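Local coordinates for probable M18 family aminopeptidase 1 (Thermotoga maritima, PDB 2GLF), which probably works as a metal-dependent aminopeptidase that removes residues from the N terminus of peptides, at residues 32-37 against 69-74; 90-95 against 248-253; 117-122 against 274-279; 324-329 against 400-405. One frame throughout, in Å; residues are numbered along the deposited sequence.

Contact 1: residues 32-37 against 69-74; sequences TERMTV and RGKAIA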
# COMPACT_ATOMS: atom_id res chain seq x y z
N THR A 32 27.30 38.77 -1.14
CA THR A 32 27.50 38.13 0.15
C THR A 32 27.36 39.18 1.24
O THR A 32 27.41 40.37 0.95
CB THR A 32 28.90 37.50 0.22
OG1 THR A 32 29.89 38.53 0.23
CG2 THR A 32 29.12 36.62 -1.00
N GLU A 33 27.18 38.74 2.48
CA GLU A 33 27.01 39.69 3.58
C GLU A 33 28.26 40.51 3.85
O GLU A 33 28.18 41.67 4.23
CB GLU A 33 26.55 38.97 4.87
CG GLU A 33 27.62 38.15 5.57
CD GLU A 33 27.97 36.89 4.82
OE1 GLU A 33 28.92 36.19 5.25
OE2 GLU A 33 27.30 36.59 3.81
N ARG A 34 29.43 39.91 3.63
CA ARG A 34 30.68 40.64 3.85
C ARG A 34 30.80 41.72 2.78
O ARG A 34 31.35 42.79 3.02
CB ARG A 34 31.88 39.70 3.77
CG ARG A 34 31.76 38.50 4.70
CD ARG A 34 32.90 37.51 4.49
NE ARG A 34 34.07 37.90 5.26
CZ ARG A 34 34.44 37.30 6.39
NH1 ARG A 34 33.74 36.29 6.87
NH2 ARG A 34 35.51 37.74 7.04
N MSE A 35 30.27 41.44 1.59
CA MSE A 35 30.32 42.39 0.49
C MSE A 35 29.32 43.51 0.67
O MSE A 35 29.62 44.67 0.38
CB MSE A 35 30.04 41.67 -0.83
CG MSE A 35 31.28 41.40 -1.67
SE MSE A 35 30.96 40.14 -3.11
CE MSE A 35 31.56 38.58 -2.18
N THR A 36 28.12 43.18 1.14
CA THR A 36 27.09 44.20 1.34
C THR A 36 27.57 45.18 2.39
O THR A 36 27.44 46.38 2.22
CB THR A 36 25.76 43.58 1.78
OG1 THR A 36 25.47 42.44 0.96
CG2 THR A 36 24.63 44.59 1.62
N VAL A 37 28.13 44.66 3.49
CA VAL A 37 28.62 45.54 4.53
C VAL A 37 29.64 46.51 3.94
O VAL A 37 29.51 47.72 4.11
CB VAL A 37 29.28 44.74 5.69
CG1 VAL A 37 30.15 45.67 6.55
CG2 VAL A 37 28.20 44.10 6.56
N ARG A 69 31.25 42.45 12.73
CA ARG A 69 32.46 41.71 12.42
C ARG A 69 32.67 41.60 10.92
O ARG A 69 33.15 40.59 10.40
CB ARG A 69 32.42 40.31 13.05
CG ARG A 69 32.64 40.30 14.56
CD ARG A 69 32.61 38.87 15.08
NE ARG A 69 32.92 38.74 16.50
CZ ARG A 69 32.20 39.27 17.49
NH1 ARG A 69 31.12 39.99 17.22
NH2 ARG A 69 32.54 39.06 18.75
N GLY A 70 32.31 42.68 10.22
CA GLY A 70 32.45 42.69 8.77
C GLY A 70 31.27 41.96 8.16
O GLY A 70 31.26 41.70 6.96
N LYS A 71 30.29 41.64 8.99
CA LYS A 71 29.11 40.92 8.53
C LYS A 71 27.82 41.60 8.99
O LYS A 71 26.73 41.23 8.56
CB LYS A 71 29.14 39.48 9.03
CG LYS A 71 30.32 38.67 8.53
CD LYS A 71 30.30 37.28 9.13
CE LYS A 71 31.46 36.46 8.61
NZ LYS A 71 31.47 35.07 9.16
N ALA A 72 27.94 42.58 9.87
CA ALA A 72 26.78 43.29 10.37
C ALA A 72 27.16 44.75 10.53
O ALA A 72 28.32 45.07 10.76
CB ALA A 72 26.33 42.70 11.69
N ILE A 73 26.19 45.64 10.42
CA ILE A 73 26.51 47.05 10.56
C ILE A 73 25.27 47.88 10.89
O ILE A 73 24.25 47.81 10.19
CB ILE A 73 27.18 47.57 9.28
CG1 ILE A 73 27.63 49.02 9.47
CG2 ILE A 73 26.23 47.44 8.10
CD1 ILE A 73 28.36 49.58 8.26
N ALA A 74 25.36 48.64 11.97
CA ALA A 74 24.27 49.49 12.40
C ALA A 74 24.65 50.95 12.14
O ALA A 74 25.76 51.38 12.44
CB ALA A 74 23.99 49.27 13.88
O HOH W 1 28.30 34.88 8.13
O HOH W 2 33.09 42.57 5.17

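Contact 2: residues 90-95 against 248-253; sequences VAHIDS and QDDRIC. With MN (manganese (II) ion), chain E; MN (manganese (II) ion), chain F.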
# COMPACT_ATOMS: atom_id res chain seq x y z
N VAL A 90 14.97 47.73 10.36
CA VAL A 90 16.01 46.70 10.35
C VAL A 90 15.81 45.65 9.28
O VAL A 90 14.68 45.33 8.91
CB VAL A 90 16.08 45.98 11.71
CG1 VAL A 90 16.38 46.98 12.80
CG2 VAL A 90 14.76 45.27 11.99
N ALA A 91 16.93 45.13 8.77
CA ALA A 91 16.91 44.11 7.74
C ALA A 91 18.10 43.17 7.87
O ALA A 91 18.97 43.38 8.72
CB ALA A 91 16.90 44.76 6.37
N HIS A 92 18.14 42.13 7.04
CA HIS A 92 19.25 41.19 7.07
C HIS A 92 19.95 41.19 5.71
O HIS A 92 19.32 41.38 4.67
CB HIS A 92 18.77 39.78 7.46
CG HIS A 92 17.92 39.09 6.43
ND1 HIS A 92 18.45 38.28 5.45
CD2 HIS A 92 16.58 39.02 6.29
CE1 HIS A 92 17.47 37.73 4.75
NE2 HIS A 92 16.32 38.17 5.24
N ILE A 93 21.26 41.00 5.72
CA ILE A 93 22.02 41.01 4.49
C ILE A 93 22.59 39.66 4.10
O ILE A 93 23.38 39.57 3.16
CB ILE A 93 23.15 42.07 4.55
CG1 ILE A 93 24.00 41.86 5.80
CG2 ILE A 93 22.55 43.46 4.56
CD1 ILE A 93 25.14 42.85 5.91
N ASP A 94 22.19 38.60 4.80
CA ASP A 94 22.65 37.27 4.43
C ASP A 94 21.57 36.68 3.52
O ASP A 94 20.39 37.01 3.65
CB ASP A 94 22.84 36.39 5.67
CG ASP A 94 21.55 36.16 6.42
OD1 ASP A 94 21.26 35.00 6.77
OD2 ASP A 94 20.82 37.15 6.67
N SER A 95 21.97 35.81 2.59
CA SER A 95 21.02 35.19 1.67
C SER A 95 21.34 33.73 1.43
O SER A 95 22.49 33.32 1.51
CB SER A 95 21.04 35.91 0.32
OG SER A 95 20.46 37.19 0.41
N GLN A 248 17.74 39.28 -3.61
CA GLN A 248 16.86 40.41 -3.37
C GLN A 248 16.19 40.19 -2.03
O GLN A 248 15.68 41.13 -1.42
CB GLN A 248 15.82 40.54 -4.47
CG GLN A 248 16.31 41.37 -5.63
CD GLN A 248 15.25 41.61 -6.67
OE1 GLN A 248 14.83 40.68 -7.36
NE2 GLN A 248 14.81 42.86 -6.79
N ASP A 249 16.20 38.94 -1.56
CA ASP A 249 15.59 38.64 -0.27
C ASP A 249 16.33 39.45 0.78
O ASP A 249 17.37 39.04 1.30
CB ASP A 249 15.67 37.16 0.09
CG ASP A 249 14.87 36.83 1.35
OD1 ASP A 249 14.85 37.65 2.30
OD2 ASP A 249 14.27 35.74 1.42
N ASP A 250 15.76 40.62 1.03
CA ASP A 250 16.19 41.60 2.00
C ASP A 250 17.30 42.57 1.71
O ASP A 250 17.47 43.54 2.45
CB ASP A 250 16.44 40.95 3.34
CG ASP A 250 15.71 41.67 4.44
OD1 ASP A 250 14.54 42.04 4.19
OD2 ASP A 250 16.28 41.87 5.52
N ARG A 251 18.08 42.35 0.65
CA ARG A 251 19.09 43.35 0.35
C ARG A 251 18.29 44.46 -0.32
O ARG A 251 18.73 45.59 -0.44
CB ARG A 251 20.18 42.81 -0.59
CG ARG A 251 20.94 41.64 0.01
CD ARG A 251 22.38 41.55 -0.46
NE ARG A 251 23.10 40.55 0.32
CZ ARG A 251 23.24 39.28 -0.03
NH1 ARG A 251 22.72 38.84 -1.17
NH2 ARG A 251 23.88 38.44 0.76
N ILE A 252 17.07 44.10 -0.73
CA ILE A 252 16.18 45.06 -1.36
C ILE A 252 15.63 45.95 -0.26
O ILE A 252 15.31 47.11 -0.48
CB ILE A 252 15.00 44.38 -2.08
CG1 ILE A 252 14.29 45.39 -2.99
CG2 ILE A 252 14.01 43.82 -1.07
CD1 ILE A 252 13.28 44.78 -3.94
N CYS A 253 15.51 45.39 0.94
CA CYS A 253 15.03 46.17 2.07
C CYS A 253 16.19 46.89 2.70
O CYS A 253 16.03 47.95 3.31
CB CYS A 253 14.36 45.26 3.08
SG CYS A 253 12.69 44.92 2.63
MN MN E . 14.08 37.56 4.48
MN MN F . 14.70 34.45 3.41
O HOH W 3 20.06 39.47 2.27
O HOH W 4 24.61 35.68 0.31
O HOH W 5 12.04 37.28 3.33

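Contact 3: residues 117-122 against 274-279; sequences HYYGGI and FFDKEE. With MN (manganese (II) ion), chain F.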
# COMPACT_ATOMS: atom_id res chain seq x y z
N HIS A 117 28.20 22.97 1.42
CA HIS A 117 27.19 22.67 2.42
C HIS A 117 26.28 23.88 2.27
O HIS A 117 26.70 25.01 2.49
CB HIS A 117 27.83 22.63 3.80
CG HIS A 117 26.93 22.12 4.87
ND1 HIS A 117 25.67 22.62 5.08
CD2 HIS A 117 27.11 21.16 5.81
CE1 HIS A 117 25.11 22.00 6.11
NE2 HIS A 117 25.97 21.11 6.57
N TYR A 118 25.03 23.65 1.85
CA TYR A 118 24.12 24.76 1.63
C TYR A 118 23.73 25.52 2.89
O TYR A 118 23.65 24.97 3.99
CB TYR A 118 22.88 24.29 0.88
CG TYR A 118 21.92 23.45 1.67
CD1 TYR A 118 20.88 24.04 2.39
CD2 TYR A 118 22.02 22.06 1.68
CE1 TYR A 118 19.96 23.26 3.09
CE2 TYR A 118 21.12 21.28 2.38
CZ TYR A 118 20.09 21.88 3.08
OH TYR A 118 19.19 21.10 3.77
N TYR A 119 23.49 26.82 2.70
CA TYR A 119 23.13 27.73 3.78
C TYR A 119 21.72 28.27 3.57
O TYR A 119 21.40 28.79 2.50
CB TYR A 119 24.12 28.89 3.79
CG TYR A 119 23.76 30.00 4.74
CD1 TYR A 119 24.12 29.94 6.08
CD2 TYR A 119 23.08 31.12 4.29
CE1 TYR A 119 23.81 30.98 6.95
CE2 TYR A 119 22.76 32.16 5.15
CZ TYR A 119 23.13 32.09 6.47
OH TYR A 119 22.85 33.14 7.32
N GLY A 120 20.88 28.15 4.59
CA GLY A 120 19.52 28.65 4.46
C GLY A 120 18.58 27.75 3.67
O GLY A 120 18.92 26.62 3.31
N GLY A 121 17.39 28.28 3.37
CA GLY A 121 16.40 27.53 2.64
C GLY A 121 16.43 27.56 1.13
O GLY A 121 15.46 27.98 0.50
N ILE A 122 17.53 27.10 0.53
CA ILE A 122 17.64 27.04 -0.93
C ILE A 122 16.72 25.90 -1.38
O ILE A 122 16.43 25.01 -0.59
CB ILE A 122 19.08 26.67 -1.38
CG1 ILE A 122 19.39 25.22 -0.98
CG2 ILE A 122 20.08 27.62 -0.75
CD1 ILE A 122 20.69 24.69 -1.50
N PHE A 274 21.73 46.29 10.07
CA PHE A 274 21.81 45.21 9.09
C PHE A 274 22.40 43.96 9.72
O PHE A 274 23.57 43.94 10.10
CB PHE A 274 22.68 45.68 7.93
CG PHE A 274 22.13 46.87 7.20
CD1 PHE A 274 22.95 47.92 6.85
CD2 PHE A 274 20.80 46.91 6.82
CE1 PHE A 274 22.45 49.01 6.13
CE2 PHE A 274 20.30 47.99 6.10
CZ PHE A 274 21.13 49.04 5.75
N PHE A 275 21.59 42.90 9.81
CA PHE A 275 22.07 41.66 10.41
C PHE A 275 22.43 40.56 9.43
O PHE A 275 22.06 40.59 8.26
CB PHE A 275 21.04 41.11 11.39
CG PHE A 275 20.75 42.04 12.54
CD1 PHE A 275 19.70 42.95 12.46
CD2 PHE A 275 21.52 42.00 13.70
CE1 PHE A 275 19.42 43.80 13.53
CE2 PHE A 275 21.25 42.85 14.77
CZ PHE A 275 20.20 43.75 14.69
N ASP A 276 23.17 39.58 9.95
CA ASP A 276 23.63 38.42 9.20
C ASP A 276 23.04 37.21 9.95
O ASP A 276 22.57 37.36 11.08
CB ASP A 276 25.18 38.45 9.21
CG ASP A 276 25.84 37.07 9.04
OD1 ASP A 276 26.60 36.68 9.96
OD2 ASP A 276 25.65 36.40 8.00
N LYS A 277 23.01 36.05 9.32
CA LYS A 277 22.48 34.85 9.97
C LYS A 277 20.96 34.73 10.13
O LYS A 277 20.49 33.80 10.77
CB LYS A 277 23.13 34.67 11.36
CG LYS A 277 24.40 33.83 11.38
CD LYS A 277 25.43 34.34 10.39
CE LYS A 277 26.78 33.64 10.53
NZ LYS A 277 26.73 32.20 10.15
N GLU A 278 20.18 35.65 9.58
CA GLU A 278 18.73 35.55 9.73
C GLU A 278 18.21 34.30 9.03
O GLU A 278 17.35 33.60 9.56
CB GLU A 278 18.02 36.77 9.16
CG GLU A 278 17.20 36.49 7.91
CD GLU A 278 15.84 35.90 8.19
OE1 GLU A 278 15.15 35.50 7.23
OE2 GLU A 278 15.45 35.86 9.38
N GLU A 279 18.73 34.03 7.83
CA GLU A 279 18.32 32.88 7.03
C GLU A 279 18.54 31.53 7.72
O GLU A 279 18.19 30.50 7.16
CB GLU A 279 19.04 32.87 5.68
CG GLU A 279 18.62 33.97 4.69
CD GLU A 279 17.18 33.87 4.23
OE1 GLU A 279 16.50 32.87 4.54
OE2 GLU A 279 16.71 34.79 3.54
MN MN F . 14.70 34.45 3.41
O HOH W 6 16.72 30.41 5.23

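Contact 4: residues 324-329 against 400-405; sequences SGDVCA and GGTIAK. With MN (manganese (II) ion), chain E.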
# COMPACT_ATOMS: atom_id res chain seq x y z
N SER A 324 10.34 46.21 10.77
CA SER A 324 11.05 45.01 10.36
C SER A 324 11.02 44.98 8.83
O SER A 324 10.01 44.63 8.23
CB SER A 324 10.34 43.78 10.92
OG SER A 324 10.99 42.59 10.54
N GLY A 325 12.13 45.36 8.20
CA GLY A 325 12.18 45.39 6.75
C GLY A 325 12.55 44.08 6.08
O GLY A 325 13.73 43.76 5.95
N ASP A 326 11.54 43.32 5.66
CA ASP A 326 11.76 42.05 4.98
C ASP A 326 10.68 41.86 3.91
O ASP A 326 9.63 42.48 3.97
CB ASP A 326 11.74 40.89 5.98
CG ASP A 326 12.54 39.69 5.51
OD1 ASP A 326 12.79 38.78 6.32
OD2 ASP A 326 12.93 39.65 4.32
N VAL A 327 10.96 41.01 2.93
CA VAL A 327 10.06 40.77 1.81
C VAL A 327 8.96 39.75 2.08
O VAL A 327 9.11 38.87 2.92
CB VAL A 327 10.84 40.26 0.59
CG1 VAL A 327 11.91 41.27 0.19
CG2 VAL A 327 11.46 38.92 0.92
N CYS A 328 7.85 39.89 1.36
CA CYS A 328 6.74 38.95 1.49
C CYS A 328 6.59 38.30 0.12
O CYS A 328 7.35 38.61 -0.81
CB CYS A 328 5.45 39.67 1.88
SG CYS A 328 4.98 41.00 0.75
N ALA A 329 5.62 37.39 -0.01
CA ALA A 329 5.41 36.68 -1.26
C ALA A 329 4.25 37.26 -2.05
O ALA A 329 3.16 37.39 -1.53
CB ALA A 329 5.17 35.21 -0.98
N GLY A 400 6.96 31.27 8.23
CA GLY A 400 7.74 32.43 7.87
C GLY A 400 8.67 32.81 9.00
O GLY A 400 9.79 32.31 9.08
N GLY A 401 8.21 33.70 9.87
CA GLY A 401 9.03 34.13 10.98
C GLY A 401 10.17 35.04 10.54
O GLY A 401 11.06 34.60 9.81
N THR A 402 10.13 36.29 10.96
CA THR A 402 11.17 37.26 10.62
C THR A 402 11.88 37.67 11.90
O THR A 402 11.56 37.17 12.98
CB THR A 402 10.60 38.51 9.95
OG1 THR A 402 9.64 39.11 10.83
CG2 THR A 402 9.92 38.16 8.64
N ILE A 403 12.82 38.60 11.79
CA ILE A 403 13.57 39.05 12.96
C ILE A 403 12.79 40.02 13.84
O ILE A 403 13.25 40.39 14.93
CB ILE A 403 14.91 39.69 12.55
CG1 ILE A 403 14.69 41.04 11.89
CG2 ILE A 403 15.64 38.76 11.60
CD1 ILE A 403 15.98 41.80 11.64
N ALA A 404 11.61 40.43 13.38
CA ALA A 404 10.79 41.36 14.14
C ALA A 404 10.63 40.90 15.59
O ALA A 404 10.82 41.69 16.52
CB ALA A 404 9.42 41.50 13.49
N LYS A 405 10.29 39.63 15.78
CA LYS A 405 10.09 39.09 17.13
C LYS A 405 11.20 39.47 18.13
O LYS A 405 10.92 39.86 19.27
CB LYS A 405 9.97 37.57 17.07
CG LYS A 405 11.25 36.86 16.67
CD LYS A 405 11.16 35.36 16.89
CE LYS A 405 10.19 34.69 15.93
NZ LYS A 405 10.21 33.22 16.09
MN MN E . 14.08 37.56 4.48
O HOH W 5 12.04 37.28 3.33

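Contact 1: residues 32-37 against 69-74
V37 packs against the backbone of G70 and K71, where the start of a helix meets the loop that feeds a strand. With chi1 at 163°, its methyl CG2 lies anti to the carbonyl carbon, beside the backbone N, and meets the loop 3.5 Å from K71 C. The same methyl touches I73 CG2 at 4.2 Å. Branched aliphatic residues suit both places, since each offers a methyl to the buried packing. The aliphatic part of K71 lies side by side with E33 and R34, pointing the same way, with E33 CG 4.0 Å from K71 CB.

G70 has a positive phi, which a residue without a side chain adopts easily, and its carbonyl oxygen faces the helix. There it takes a C-H...O contact from R34 CA at 3.3 Å. Water carries a polar link: one molecule donates to R34 O at 2.8 Å and to G70 O at 2.7 Å, joining the two backbones.

The cationic ends of R34 and K71 come close together, though the exact placing of the two tips is doubtful. Both form salt bridges to E224, which lets two cations lie side by side; R34 also pairs with E371 of the second subunit, and K71 NZ bonds to H369 of that subunit. An alanine in place of R34 would probably leave E371 of the second subunit without this partner and E224 with K71 alone of the two cations described.

Helix 33-45 thereby packs by its first turn on the lead-in to strand 73-77, with strand 132-139 beside R34 and strand 64-67 touching V37 and I73.

Contact 2: residues 90-95 against 248-253
H92 and D249 share a manganese ion at the C-terminal end of strand 87-92, in the two-metal centre of an M18 peptidase. Chi1 of H92 (70°) sets CG between the backbone N and the carbonyl carbon, and the ring then reaches the ion through NE2 at 2.4 Å. D249 OD1 binds the same ion at 2.3 Å, with a water and D326 completing its shell. D249 uses its other oxygen, OD2, for the second manganese, which E279 and H425 also bind, so one carboxylate bridges the pair. Aspartate suits this place because its short side chain presents two oxygens to two metals.

Behind this shell, D250 backs the histidine: its CB lies over one face of the H92 ring, 3.5 Å from the ring centroid. D250 OD2 also accepts the backbone N-H of H92, in a bond modelled too short to trust in detail. The second ring nitrogen, ND1, gives weak bonds to D94 O and D94 OD2, which help fix the ring's rotation.

Farther out, R251 holds the turn after the strand: NE and NH2 both give weak bonds to I93 O, and S95 OG sits over one face of the guanidinium. A leucine in place of R251 would probably leave I93 O without these two donors and the turn freer to shift. A water lies within hydrogen-bonding distance of D94 O, D249 O and S95 OG. Another water accepts from R251 NH2 at 2.9 Å, lying at the edge of the guanidinium plane.

Contact 3: residues 117-122 against 274-279
Y119 holds its CG anti to the backbone N (chi1 172°), and the ring carries its hydroxyl to the loop after strand 270-275; E279, with CG anti to its carbonyl carbon and a bend at chi2 (-64°), turns its carboxylate to the metal. The two side chains cross at about a right angle, and the ring and carboxylate planes stand 76° apart. Ring atom CE2 of Y119 approaches E279 CB at 3.8 Å, an apolar touch between the ring and the root of the acid. The phenol oxygen of Y119 comes 3.2 Å from K277 CA, and its hydrogen-bond partner is D94, whose OD1 also receives the backbone N-H of E279. A tyrosine fits here because the ring packs on E279 CB while the hydroxyl reaches D94.

Next along the chain, G120 passes close to the backbone of E279, with G120 CA 3.5 Å from E279 O. Its backbone angles would jam a side chain against the preceding carbonyl, and an added CB would also crowd E279 CB. A water then joins the segments: it accepts from G121 N and donates to E279 OE1, while its contact with E279 O is doubtful.

OE2 of E279 binds manganese at 2.0 Å, beside D249 and H425. OE2 is the nearer oxygen to the ion; OE1 lies close to it as well and takes the bond from the water. The carboxylate is thus held at both oxygens, and its negative charge probably helps to balance that of the ion.

Contact 4: residues 324-329 against 400-405
D326 and T402 meet beside a manganese ion, and the aspartate can be followed outward. CB points toward segment 400-405, and chi1 (-154°) puts CG anti to the backbone N. From there both oxygens go to the metal: OD1 at 2.5 Å and OD2 at 2.4 Å bind the same manganese, a bidentate grip that suits a carboxylate. OD1 also lies 3.7 Å from the methyl CG2 of T402, the two side chains running past one another, heading opposite ways. OD2 accepts the backbone N-H of V327 at 2.8 Å, on its anti side, which helps to hold the carboxylate in place.

Two residues earlier, S324 packs against the start of the helix. Its OG stands anti to the backbone N and comes 3.5 Å from A404 CB, while S324 CB is 3.6 Å from the same methyl. A small residue at either place permits this close approach of strand and helix start. The hydroxyls of S324 and T402 lie 3.7 Å apart, and each bonds to D416 OD2 on the neighbouring strand 414-421, so one carboxylate oxygen serves both. T402 OG1 has a further task, accepting a weak capping bond from A404 N.

H92 and D249 complete the protein ligands of this ion. D326, at the break in strand 321-329, belongs to the two-metal centre characteristic of M18 peptidases, and the loop 400-403 lies beside it.

Overall arrangement
From the N terminus, contact 1 closes a loop of modest length, setting the start of helix 33-45 against the lead-in to strand 73-77 before the other contacts open. Contacts 2 and 3 each span about 150 residues and cross, their segments alternating along the chain. Contact 2 joins strand 87-92 to helix 248-263; contact 3 ties the end of strand 111-119, in the six-stranded antiparallel sheet, to the loop after strand 270-275 of the mixed sheet. Contact 4 follows in series, placing strand 321-329 beside helix 404-408. All four reach the mixed sheet. Contacts 2 and 4 share one manganese, contacts 2 and 3 the other.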